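Local coordinates for PKS (Streptomyces albus, PDB 4OQJ), which probably catalyses chain-extending condensation of carrier-protein-bound acyl groups, as the ketosynthase-containing part of the AT-less oxazolomycin polyketide synthase, at residues A307-A312 / N442-V447; A199-C204 / T285-D290; V548-G553 / A599-T604; A615-A620 / D634-Q639. All coordinates share one frame; numbering follows the deposited sequence. Where two conformers were deposited one is given.

Contact 1: residues A307-A312 / N442-V447; sequences AVVAEA and NAHVIV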
loop_
_atom_site.group_PDB
_atom_site.type_symbol
_atom_site.label_atom_id
_atom_site.label_comp_id
_atom_site.label_asym_id
_atom_site.label_seq_id
_atom_site.Cartn_x
_atom_site.Cartn_y
_atom_site.Cartn_z
ATOM N N ALA A 307 4.129 14.351 15.488
ATOM C CA ALA A 307 5.239 13.499 15.060
ATOM C C ALA A 307 5.323 13.384 13.543
ATOM O O ALA A 307 6.409 13.440 12.971
ATOM C CB ALA A 307 5.116 12.116 15.665
ATOM N N VAL A 308 4.197 13.218 12.866
ATOM C CA VAL A 308 4.306 12.978 11.431
ATOM C C VAL A 308 4.743 14.274 10.720
ATOM O O VAL A 308 5.480 14.229 9.733
ATOM C CB VAL A 308 2.994 12.426 10.841
ATOM C CG1 VAL A 308 1.983 13.544 10.578
ATOM C CG2 VAL A 308 3.288 11.674 9.572
ATOM N N VAL A 309 4.351 15.429 11.251
ATOM C CA VAL A 309 4.769 16.698 10.648
ATOM C C VAL A 309 6.279 16.894 10.807
ATOM O O VAL A 309 6.996 17.213 9.848
ATOM C CB VAL A 309 4.004 17.879 11.268
ATOM C CG1 VAL A 309 4.583 19.238 10.820
ATOM C CG2 VAL A 309 2.546 17.780 10.890
ATOM N N ALA A 310 6.769 16.678 12.021
ATOM C CA ALA A 310 8.194 16.788 12.284
ATOM C C ALA A 310 8.972 15.796 11.422
ATOM O O ALA A 310 10.003 16.141 10.853
ATOM C CB ALA A 310 8.477 16.555 13.778
ATOM N N GLU A 311 8.468 14.571 11.313
ATOM C CA GLU A 311 9.143 13.505 10.571
ATOM C C GLU A 311 9.252 13.863 9.100
ATOM O O GLU A 311 10.271 13.632 8.459
ATOM C CB GLU A 311 8.400 12.165 10.720
ATOM C CG GLU A 311 9.137 10.985 10.083
ATOM C CD GLU A 311 8.387 9.651 10.170
ATOM O OE1 GLU A 311 7.449 9.511 10.978
ATOM O OE2 GLU A 311 8.753 8.728 9.422
ATOM N N ALA A 312 8.190 14.436 8.555
ATOM C CA ALA A 312 8.205 14.845 7.142
ATOM C C ALA A 312 9.234 15.953 6.895
ATOM O O ALA A 312 9.984 15.909 5.914
ATOM C CB ALA A 312 6.821 15.306 6.713
ATOM N N ASN A 442 -1.740 8.832 9.945
ATOM C CA ASN A 442 -1.463 10.225 9.639
ATOM C C ASN A 442 -0.439 10.362 8.545
ATOM O O ASN A 442 0.478 9.572 8.469
ATOM C CB ASN A 442 -0.939 10.941 10.873
ATOM C CG ASN A 442 -1.823 10.739 12.081
ATOM O OD1 ASN A 442 -3.017 10.980 12.016
ATOM N ND2 ASN A 442 -1.233 10.290 13.200
ATOM N N ALA A 443 -0.581 11.392 7.719
ATOM C CA ALA A 443 0.364 11.670 6.657
ATOM C C ALA A 443 0.623 13.168 6.555
ATOM O O ALA A 443 -0.271 13.982 6.817
ATOM C CB ALA A 443 -0.150 11.142 5.350
ATOM N N HIS A 444 1.851 13.525 6.198
ATOM C CA HIS A 444 2.217 14.919 5.940
ATOM C C HIS A 444 3.242 14.932 4.813
ATOM O O HIS A 444 4.159 14.116 4.784
ATOM C CB HIS A 444 2.768 15.584 7.198
ATOM C CG HIS A 444 2.948 17.075 7.088
ATOM N ND1 HIS A 444 1.917 17.972 7.292
ATOM C CD2 HIS A 444 4.048 17.821 6.816
ATOM C CE1 HIS A 444 2.383 19.207 7.167
ATOM N NE2 HIS A 444 3.672 19.142 6.889
ATOM N N VAL A 445 3.054 15.847 3.875
ATOM C CA VAL A 445 3.871 15.956 2.672
ATOM C C VAL A 445 4.447 17.377 2.576
ATOM O O VAL A 445 3.733 18.372 2.801
ATOM C CB VAL A 445 3.032 15.626 1.433
ATOM C CG1 VAL A 445 3.792 15.891 0.130
ATOM C CG2 VAL A 445 2.569 14.193 1.509
ATOM N N ILE A 446 5.738 17.471 2.261
ATOM C CA ILE A 446 6.399 18.760 2.097
ATOM C C ILE A 446 6.539 19.019 0.614
ATOM O O ILE A 446 7.098 18.195 -0.122
ATOM C CB ILE A 446 7.792 18.805 2.746
ATOM C CG1 ILE A 446 7.711 18.449 4.244
ATOM C CG2 ILE A 446 8.448 20.177 2.517
ATOM C CD1 ILE A 446 6.829 19.353 5.069
ATOM N N VAL A 447 6.032 20.164 0.186
ATOM C CA VAL A 447 6.003 20.528 -1.231
ATOM C C VAL A 447 6.704 21.871 -1.425
ATOM O O VAL A 447 6.506 22.793 -0.632
ATOM C CB VAL A 447 4.555 20.634 -1.780
ATOM C CG1 VAL A 447 4.576 20.755 -3.279
ATOM C CG2 VAL A 447 3.723 19.425 -1.379
#
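Asn442 meets Val308 through its backbone and its CB. Val308 CG2 lies 3.7 Å from Asn442 O, while its other methyl, CG1, rests 3.9 Å from Asn442 CB. The amide of Asn442 is engaged elsewhere, its ND2 being hydrogen-bonded to Asp290 and Asn288. Ala443 points its CB away from the helix and offers it little more than the CA, near Val308 CG2. His444 follows as the main contact of the strand. Its CG is anti to the backbone N (chi1 -170°), and the ring meets Val309 with a face and Ala312 with its edge. Val309 CG2 sits over that face, offset toward the rim and 3.9 Å from the His444 ring centroid, a CH-pi contact with the methyl 21° off the ring normal. Ala312 CB approaches in the ring plane, 3.7 Å from His444 CD2, and the same methyl is 3.5 Å from His444 O. Val308 is also involved here, its CG1 lying 4.0 Å from His444 CB. Ile446 CG1 packs 3.8 Å from Ala312 O and near Ala312 CB. Helix 302-316 thus packs on strand 441-448 in the thiolase-like fold, the short segments having N-to-C directions 31° apart. Val309 also packs on Leu344, Ala347 and Phe348 of helix 336-348. Helix and strand are joined here by methyl and ring surfaces, without a direct hydrogen bond; the polar atom ND1 of the buried His444 is satisfied by Ser434 of the adjacent strand 430-436, which probably fixes the ring's rotation and keeps its face turned to Val309.

Contact 2: residues A199-C204 / T285-D290; sequences AVHLAC and TAVNND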
loop_
_atom_site.group_PDB
_atom_site.type_symbol
_atom_site.label_atom_id
_atom_site.label_comp_id
_atom_site.label_asym_id
_atom_site.label_seq_id
_atom_site.Cartn_x
_atom_site.Cartn_y
_atom_site.Cartn_z
ATOM N N ALA A 199 -1.027 7.167 -0.361
ATOM C CA ALA A 199 -0.740 6.676 -1.702
ATOM C C ALA A 199 0.442 7.450 -2.275
ATOM O O ALA A 199 1.346 6.867 -2.888
ATOM C CB ALA A 199 -1.959 6.806 -2.600
ATOM N N VAL A 200 0.444 8.769 -2.059
ATOM C CA VAL A 200 1.559 9.600 -2.499
ATOM C C VAL A 200 2.850 9.132 -1.823
ATOM O O VAL A 200 3.892 9.003 -2.465
ATOM C CB VAL A 200 1.300 11.099 -2.199
ATOM C CG1 VAL A 200 2.570 11.929 -2.359
ATOM C CG2 VAL A 200 0.220 11.649 -3.133
ATOM N N HIS A 201 2.784 8.876 -0.519
ATOM C CA HIS A 201 3.962 8.418 0.210
ATOM C C HIS A 201 4.507 7.117 -0.376
ATOM O O HIS A 201 5.719 6.986 -0.614
ATOM C CB HIS A 201 3.618 8.237 1.673
ATOM C CG HIS A 201 4.688 7.575 2.471
ATOM N ND1 HIS A 201 5.772 8.260 2.969
ATOM C CD2 HIS A 201 4.812 6.297 2.894
ATOM C CE1 HIS A 201 6.524 7.427 3.673
ATOM N NE2 HIS A 201 5.966 6.232 3.644
ATOM N N LEU A 202 3.627 6.153 -0.636
ATOM C CA LEU A 202 4.104 4.863 -1.135
ATOM C C LEU A 202 4.620 4.978 -2.574
ATOM O O LEU A 202 5.591 4.311 -2.936
ATOM C CB LEU A 202 3.011 3.800 -1.042
ATOM C CG LEU A 202 2.589 3.458 0.393
ATOM C CD1 LEU A 202 1.383 2.536 0.368
ATOM C CD2 LEU A 202 3.742 2.836 1.183
ATOM N N ALA A 203 3.992 5.831 -3.375
ATOM C CA ALA A 203 4.482 6.099 -4.731
ATOM C C ALA A 203 5.912 6.653 -4.692
ATOM O O ALA A 203 6.786 6.205 -5.444
ATOM C CB ALA A 203 3.570 7.056 -5.438
ATOM N N CYS A 204 6.159 7.618 -3.809
ATOM C CA CYS A 204 7.505 8.158 -3.661
ATOM C C CYS A 204 8.489 7.086 -3.181
ATOM O O CYS A 204 9.603 6.998 -3.689
ATOM C CB CYS A 204 7.500 9.341 -2.698
ATOM S SG CYS A 204 6.614 10.803 -3.317
ATOM N N THR A 285 7.986 13.072 2.633
ATOM C CA THR A 285 6.682 12.605 3.092
ATOM C C THR A 285 6.879 11.744 4.322
ATOM O O THR A 285 7.945 11.164 4.501
ATOM C CB THR A 285 5.948 11.767 2.027
ATOM O OG1 THR A 285 6.647 10.526 1.830
ATOM C CG2 THR A 285 5.848 12.504 0.689
ATOM N N ALA A 286 5.852 11.650 5.157
ATOM C CA ALA A 286 5.900 10.779 6.319
ATOM C C ALA A 286 4.511 10.243 6.601
ATOM O O ALA A 286 3.511 10.912 6.332
ATOM C CB ALA A 286 6.459 11.518 7.528
ATOM N N VAL A 287 4.470 9.014 7.104
ATOM C CA VAL A 287 3.241 8.365 7.509
ATOM C C VAL A 287 3.487 7.671 8.837
ATOM O O VAL A 287 4.528 7.038 9.016
ATOM C CB VAL A 287 2.758 7.330 6.462
ATOM C CG1 VAL A 287 1.510 6.578 6.966
ATOM C CG2 VAL A 287 2.500 7.999 5.138
ATOM N N ASN A 288 2.543 7.795 9.769
ATOM C CA ASN A 288 2.606 7.056 11.006
ATOM C C ASN A 288 1.189 6.661 11.433
ATOM O O ASN A 288 0.222 6.890 10.694
ATOM C CB ASN A 288 3.337 7.872 12.091
ATOM C CG ASN A 288 2.526 9.051 12.608
ATOM O OD1 ASN A 288 1.348 9.178 12.317
ATOM N ND2 ASN A 288 3.162 9.915 13.405
ATOM N N ASN A 289 1.072 6.025 12.586
ATOM C CA ASN A 289 -0.241 5.782 13.177
ATOM C C ASN A 289 -0.205 6.193 14.633
ATOM O O ASN A 289 0.838 6.073 15.301
ATOM C CB ASN A 289 -0.664 4.317 13.031
ATOM C CG ASN A 289 -2.101 4.077 13.461
ATOM O OD1 ASN A 289 -2.403 3.961 14.662
ATOM N ND2 ASN A 289 -3.000 4.011 12.490
ATOM N N ASP A 290 -1.344 6.663 15.136
ATOM C CA ASP A 290 -1.470 7.065 16.542
ATOM C C ASP A 290 -1.188 5.936 17.526
ATOM O O ASP A 290 -0.755 6.175 18.663
ATOM C CB ASP A 290 -2.875 7.595 16.816
ATOM C CG ASP A 290 -3.170 8.875 16.074
ATOM O OD1 ASP A 290 -2.210 9.593 15.738
ATOM O OD2 ASP A 290 -4.360 9.153 15.833
#
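The imidazole of His201 is approached by Thr285 at its edge and by Val287 over a face. Thr285 OG1 lies near the ring plane, 2.7 Å from His201 ND1, in a hydrogen bond whose direction is not settled; its angle is 150°. The hydroxyl occupies the position between the backbone N and the carbonyl carbon (chi1 68°). Thr285 CG2 makes a looser contact, 4.4 Å from Cys204 SG. Val287 CG2 stands 3.4 Å above the His201 ring plane, offset toward the rim on the CG and CD2 side, with 3.5 Å to His201 CG. Val287 CG2 is 3.8 Å from the centroid of the His201 ring, a CH-pi contact. The CB of His201 points toward the strand, and CG stands anti to the backbone N (chi1 171°). Helix 195-209 lies here against the face of strand 280-289 that bears Thr285 and Val287, whereas Ala286 faces helix 302-316 on the other side, in keeping with the layered thiolase fold. The site also borders the dimer interface, where Val287 packs on Pro185 of the second subunit and His201 NE2 is hydrogen-bonded to Asp211 of that subunit. Both ring nitrogens of this buried histidine are therefore satisfied, one within the chain and one across the dimer. The carboxylate beside NE2 would tend to favour a proton there and may raise the basicity of the ring.

Contact 3: residues V548-G553 / A599-T604; sequences VELVTG and AVQYAT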
loop_
_atom_site.group_PDB
_atom_site.type_symbol
_atom_site.label_atom_id
_atom_site.label_comp_id
_atom_site.label_asym_id
_atom_site.label_seq_id
_atom_site.Cartn_x
_atom_site.Cartn_y
_atom_site.Cartn_z
ATOM N N VAL A 548 2.445 5.868 -51.422
ATOM C CA VAL A 548 3.181 7.023 -51.919
ATOM C C VAL A 548 3.578 6.735 -53.349
ATOM O O VAL A 548 4.016 5.634 -53.671
ATOM C CB VAL A 548 4.428 7.369 -51.068
ATOM C CG1 VAL A 548 4.012 7.773 -49.649
ATOM C CG2 VAL A 548 5.420 6.233 -51.031
ATOM N N GLU A 549 3.395 7.731 -54.206
ATOM C CA GLU A 549 3.638 7.571 -55.630
ATOM C C GLU A 549 4.884 8.308 -56.052
ATOM O O GLU A 549 5.013 9.513 -55.841
ATOM C CB GLU A 549 2.449 8.071 -56.437
ATOM C CG GLU A 549 1.168 7.335 -56.121
ATOM C CD GLU A 549 0.206 7.304 -57.289
ATOM O OE1 GLU A 549 0.437 8.036 -58.278
ATOM O OE2 GLU A 549 -0.782 6.540 -57.219
ATOM N N LEU A 550 5.809 7.565 -56.639
ATOM C CA LEU A 550 7.000 8.155 -57.214
ATOM C C LEU A 550 6.711 8.417 -58.679
ATOM O O LEU A 550 6.643 7.487 -59.489
ATOM C CB LEU A 550 8.207 7.237 -57.035
ATOM C CG LEU A 550 9.549 7.824 -57.470
ATOM C CD1 LEU A 550 10.650 7.283 -56.588
ATOM C CD2 LEU A 550 9.824 7.494 -58.931
ATOM N N VAL A 551 6.515 9.691 -59.004
ATOM C CA VAL A 551 6.046 10.072 -60.334
ATOM C C VAL A 551 7.176 10.504 -61.232
ATOM O O VAL A 551 8.289 10.745 -60.776
ATOM C CB VAL A 551 5.024 11.232 -60.274
ATOM C CG1 VAL A 551 3.746 10.781 -59.592
ATOM C CG2 VAL A 551 5.622 12.455 -59.561
ATOM N N THR A 552 6.880 10.594 -62.523
ATOM C CA THR A 552 7.719 11.352 -63.431
ATOM C C THR A 552 7.334 12.815 -63.272
ATOM O O THR A 552 6.334 13.145 -62.626
ATOM C CB THR A 552 7.548 10.932 -64.898
ATOM O OG1 THR A 552 6.151 10.857 -65.205
ATOM C CG2 THR A 552 8.207 9.586 -65.156
ATOM N N GLY A 553 8.120 13.688 -63.878
ATOM C CA GLY A 553 7.930 15.111 -63.719
ATOM C C GLY A 553 9.299 15.720 -63.623
ATOM O O GLY A 553 10.264 15.024 -63.320
ATOM N N ALA A 599 15.888 11.151 -57.470
ATOM C CA ALA A 599 16.665 11.286 -56.234
ATOM C C ALA A 599 15.870 11.939 -55.101
ATOM O O ALA A 599 15.813 11.401 -54.001
ATOM C CB ALA A 599 17.931 12.077 -56.495
ATOM N N VAL A 600 15.259 13.084 -55.371
ATOM C CA VAL A 600 14.471 13.782 -54.361
ATOM C C VAL A 600 13.335 12.906 -53.845
ATOM O O VAL A 600 13.085 12.853 -52.648
ATOM C CB VAL A 600 13.881 15.087 -54.906
ATOM C CG1 VAL A 600 13.036 15.795 -53.835
ATOM C CG2 VAL A 600 14.991 16.002 -55.363
ATOM N N GLN A 601 12.654 12.207 -54.750
ATOM C CA GLN A 601 11.526 11.377 -54.354
ATOM C C GLN A 601 11.992 10.141 -53.587
ATOM O O GLN A 601 11.369 9.769 -52.598
ATOM C CB GLN A 601 10.700 10.964 -55.579
ATOM C CG GLN A 601 9.868 12.100 -56.163
ATOM C CD GLN A 601 9.035 11.676 -57.366
ATOM O OE1 GLN A 601 7.859 11.344 -57.234
ATOM N NE2 GLN A 601 9.637 11.709 -58.539
ATOM N N TYR A 602 13.080 9.517 -54.044
ATOM C CA TYR A 602 13.627 8.343 -53.379
ATOM C C TYR A 602 14.073 8.692 -51.967
ATOM O O TYR A 602 13.762 7.979 -51.010
ATOM C CB TYR A 602 14.810 7.753 -54.171
ATOM C CG TYR A 602 15.437 6.552 -53.491
ATOM C CD1 TYR A 602 14.901 5.281 -53.648
ATOM C CD2 TYR A 602 16.560 6.688 -52.691
ATOM C CE1 TYR A 602 15.467 4.178 -53.024
ATOM C CE2 TYR A 602 17.137 5.593 -52.071
ATOM C CZ TYR A 602 16.581 4.340 -52.235
ATOM O OH TYR A 602 17.149 3.244 -51.615
ATOM N N ALA A 603 14.793 9.797 -51.834
ATOM C CA ALA A 603 15.270 10.226 -50.526
ATOM C C ALA A 603 14.098 10.536 -49.589
ATOM O O ALA A 603 14.158 10.225 -48.397
ATOM C CB ALA A 603 16.166 11.425 -50.669
ATOM N N THR A 604 13.038 11.150 -50.116
ATOM C CA THR A 604 11.853 11.440 -49.299
ATOM C C THR A 604 11.223 10.123 -48.815
ATOM O O THR A 604 10.892 9.976 -47.637
ATOM C CB THR A 604 10.800 12.273 -50.078
ATOM O OG1 THR A 604 11.357 13.535 -50.463
ATOM C CG2 THR A 604 9.567 12.523 -49.228
#
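NE2 of Gln601 gives bonds to two carbonyls: to Val551 O, at 2.8 Å and nearly straight (171°), and to Ala597 O one turn back in its own helix. The acceptor Val551 O lies close to the plane of the Gln601 amide. The other end of that amide answers the same residue, since Gln601 OE1 accepts from Val551 N at 2.8 Å, so that one side chain takes both the N-H and the C=O of one backbone residue, much as a paired strand would. Extended beyond CG (chi2 -179°), the glutamine reaches across from helix 594-610 to the chain just past strand 547-549. That strand is the middle one of a three-stranded parallel sheet, and the helix is the last of four in the crossover that leads to its neighbour, strand 617-618. The carboxamide oxygen is also flanked by carbon: Leu550 CA lies 3.3 Å and Val551 CG2 3.4 Å from Gln601 OE1. Leu550 covers the root of the glutamine, its CD1 being 3.8 Å from Gln601 CB and 4.2 Å from Tyr602 N. Leu651 and Leu652 also touch Gln601.

Contact 4: residues A615-A620 / D634-Q639; sequences APVVAA and DGIGAQ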
loop_
_atom_site.group_PDB
_atom_site.type_symbol
_atom_site.label_atom_id
_atom_site.label_comp_id
_atom_site.label_asym_id
_atom_site.label_seq_id
_atom_site.Cartn_x
_atom_site.Cartn_y
_atom_site.Cartn_z
ATOM N N ALA A 615 3.676 2.653 -45.739
ATOM C CA ALA A 615 2.976 2.893 -47.001
ATOM C C ALA A 615 3.782 2.369 -48.193
ATOM O O ALA A 615 4.955 2.697 -48.330
ATOM C CB ALA A 615 2.710 4.367 -47.176
ATOM N N PRO A 616 3.154 1.567 -49.068
ATOM C CA PRO A 616 3.869 1.128 -50.273
ATOM C C PRO A 616 4.312 2.281 -51.164
ATOM O O PRO A 616 3.610 3.290 -51.286
ATOM C CB PRO A 616 2.838 0.258 -51.008
ATOM C CG PRO A 616 1.871 -0.157 -49.976
ATOM C CD PRO A 616 1.821 0.947 -48.958
ATOM N N VAL A 617 5.485 2.116 -51.764
ATOM C CA VAL A 617 5.973 3.014 -52.788
ATOM C C VAL A 617 5.556 2.453 -54.135
ATOM O O VAL A 617 5.905 1.321 -54.470
ATOM C CB VAL A 617 7.508 3.177 -52.736
ATOM C CG1 VAL A 617 8.005 4.050 -53.883
ATOM C CG2 VAL A 617 7.937 3.770 -51.397
ATOM N N VAL A 618 4.805 3.245 -54.898
ATOM C CA VAL A 618 4.442 2.899 -56.273
ATOM C C VAL A 618 5.267 3.714 -57.272
ATOM O O VAL A 618 5.249 4.952 -57.263
ATOM C CB VAL A 618 2.939 3.132 -56.533
ATOM C CG1 VAL A 618 2.564 2.762 -57.975
ATOM C CG2 VAL A 618 2.110 2.324 -55.560
ATOM N N ALA A 619 6.000 3.007 -58.122
ATOM C CA ALA A 619 6.729 3.613 -59.231
ATOM C C ALA A 619 6.225 3.006 -60.540
ATOM O O ALA A 619 6.758 1.999 -61.012
ATOM C CB ALA A 619 8.234 3.396 -59.080
ATOM N N ALA A 620 5.207 3.631 -61.123
ATOM C CA ALA A 620 4.465 3.037 -62.237
ATOM C C ALA A 620 5.128 3.232 -63.606
ATOM O O ALA A 620 4.884 2.452 -64.526
ATOM C CB ALA A 620 3.060 3.598 -62.260
ATOM N N ASP A 634 14.139 -1.597 -56.879
ATOM C CA ASP A 634 14.042 -3.024 -56.588
ATOM C C ASP A 634 14.372 -3.309 -55.128
ATOM O O ASP A 634 13.688 -4.093 -54.474
ATOM C CB ASP A 634 14.978 -3.825 -57.498
ATOM C CG ASP A 634 14.361 -4.125 -58.848
ATOM O OD1 ASP A 634 13.336 -4.838 -58.887
ATOM O OD2 ASP A 634 14.909 -3.666 -59.873
ATOM N N GLY A 635 15.420 -2.659 -54.631
ATOM C CA GLY A 635 15.873 -2.837 -53.265
ATOM C C GLY A 635 14.828 -2.524 -52.212
ATOM O O GLY A 635 14.731 -3.232 -51.213
ATOM N N ILE A 636 14.055 -1.462 -52.416
ATOM C CA ILE A 636 12.969 -1.125 -51.493
ATOM C C ILE A 636 11.672 -1.815 -51.905
ATOM O O ILE A 636 10.627 -1.594 -51.303
ATOM C CB ILE A 636 12.717 0.405 -51.419
ATOM C CG1 ILE A 636 12.214 0.952 -52.764
ATOM C CG2 ILE A 636 13.977 1.124 -50.968
ATOM C CD1 ILE A 636 11.707 2.389 -52.697
ATOM N N GLY A 637 11.739 -2.619 -52.955
ATOM C CA GLY A 637 10.585 -3.359 -53.426
ATOM C C GLY A 637 9.429 -2.464 -53.805
ATOM O O GLY A 637 8.311 -2.651 -53.329
ATOM N N ALA A 638 9.694 -1.485 -54.662
ATOM C CA ALA A 638 8.647 -0.584 -55.119
ATOM C C ALA A 638 7.672 -1.333 -56.015
ATOM O O ALA A 638 8.076 -2.077 -56.898
ATOM C CB ALA A 638 9.243 0.605 -55.859
ATOM N N GLN A 639 6.384 -1.130 -55.784
ATOM C CA GLN A 639 5.362 -1.752 -56.606
ATOM C C GLN A 639 5.227 -1.033 -57.958
ATOM O O GLN A 639 5.622 0.127 -58.100
ATOM C CB GLN A 639 4.035 -1.762 -55.843
ATOM C CG GLN A 639 4.122 -2.532 -54.520
ATOM C CD GLN A 639 2.882 -2.387 -53.657
ATOM O OE1 GLN A 639 1.864 -1.843 -54.093
ATOM N NE2 GLN A 639 2.961 -2.875 -52.417
#
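Two backbone hydrogen bonds join Gln639 to the residues on either side of Val618. Gln639 N donates to Val617 O at 2.8 Å, and Ala619 N donates to Gln639 O at 2.9 Å, making a single bridge between Val618 and Gln639 where the chains run 75° apart. Weaker C-H contacts accompany them, Ala638 CA being 3.4 Å from Val617 O and Val618 CA 3.5 Å from Gln639 O. The bridge adds a partner to strand 617-618, an outer strand whose other edge pairs with strand 547-549. The chain is turned into this position by a Schellman motif ending helix 627-635, in which Gly637 takes a positive phi (59°) and two bonds run back into the last turn, one of them from Gly637 N to Asp634 O. Apolar contacts gather round Ile636 and Ala638. Val617 CG2 meets Ile636 CD1 at 4.2 Å, while Val617 CG1, anti to the backbone N (chi1 176°), meets Ala638 CB at the same 4.2 Å. Ala619 CB reaches Ala638 CB less closely, at 4.4 Å. Pro616 and Gln639 form a further kind of contact, lying side by side and pointing the same way, the carboxamide end of the glutamine against the CB side of the proline ring. Arg622, a few residues on, hydrogen-bonds the carbonyls of Ala619 and Ala638.

The four contacts form two pairs. Contacts 1 and 2, with centres about 8 Å apart, lie on opposite faces of the large mixed sheet in which strands 280-289 and 441-448 are neighbours, and are tied by Asn442 N to Asn288 O at 2.9 Å. Contacts 3 and 4, centred about 10 Å apart, share the small parallel sheet, where Leu550 N meets Val618 O at 2.7 Å. About 60 Å separates the centres of the two pairs, which fall on opposite sides of the chain's centre. The potassium site of Ser292 and Lys294 lies toward the first pair: Lys294 is salt-bridged to Asp290, and the Asn442 side chain is about 14 Å from a bound potassium ion.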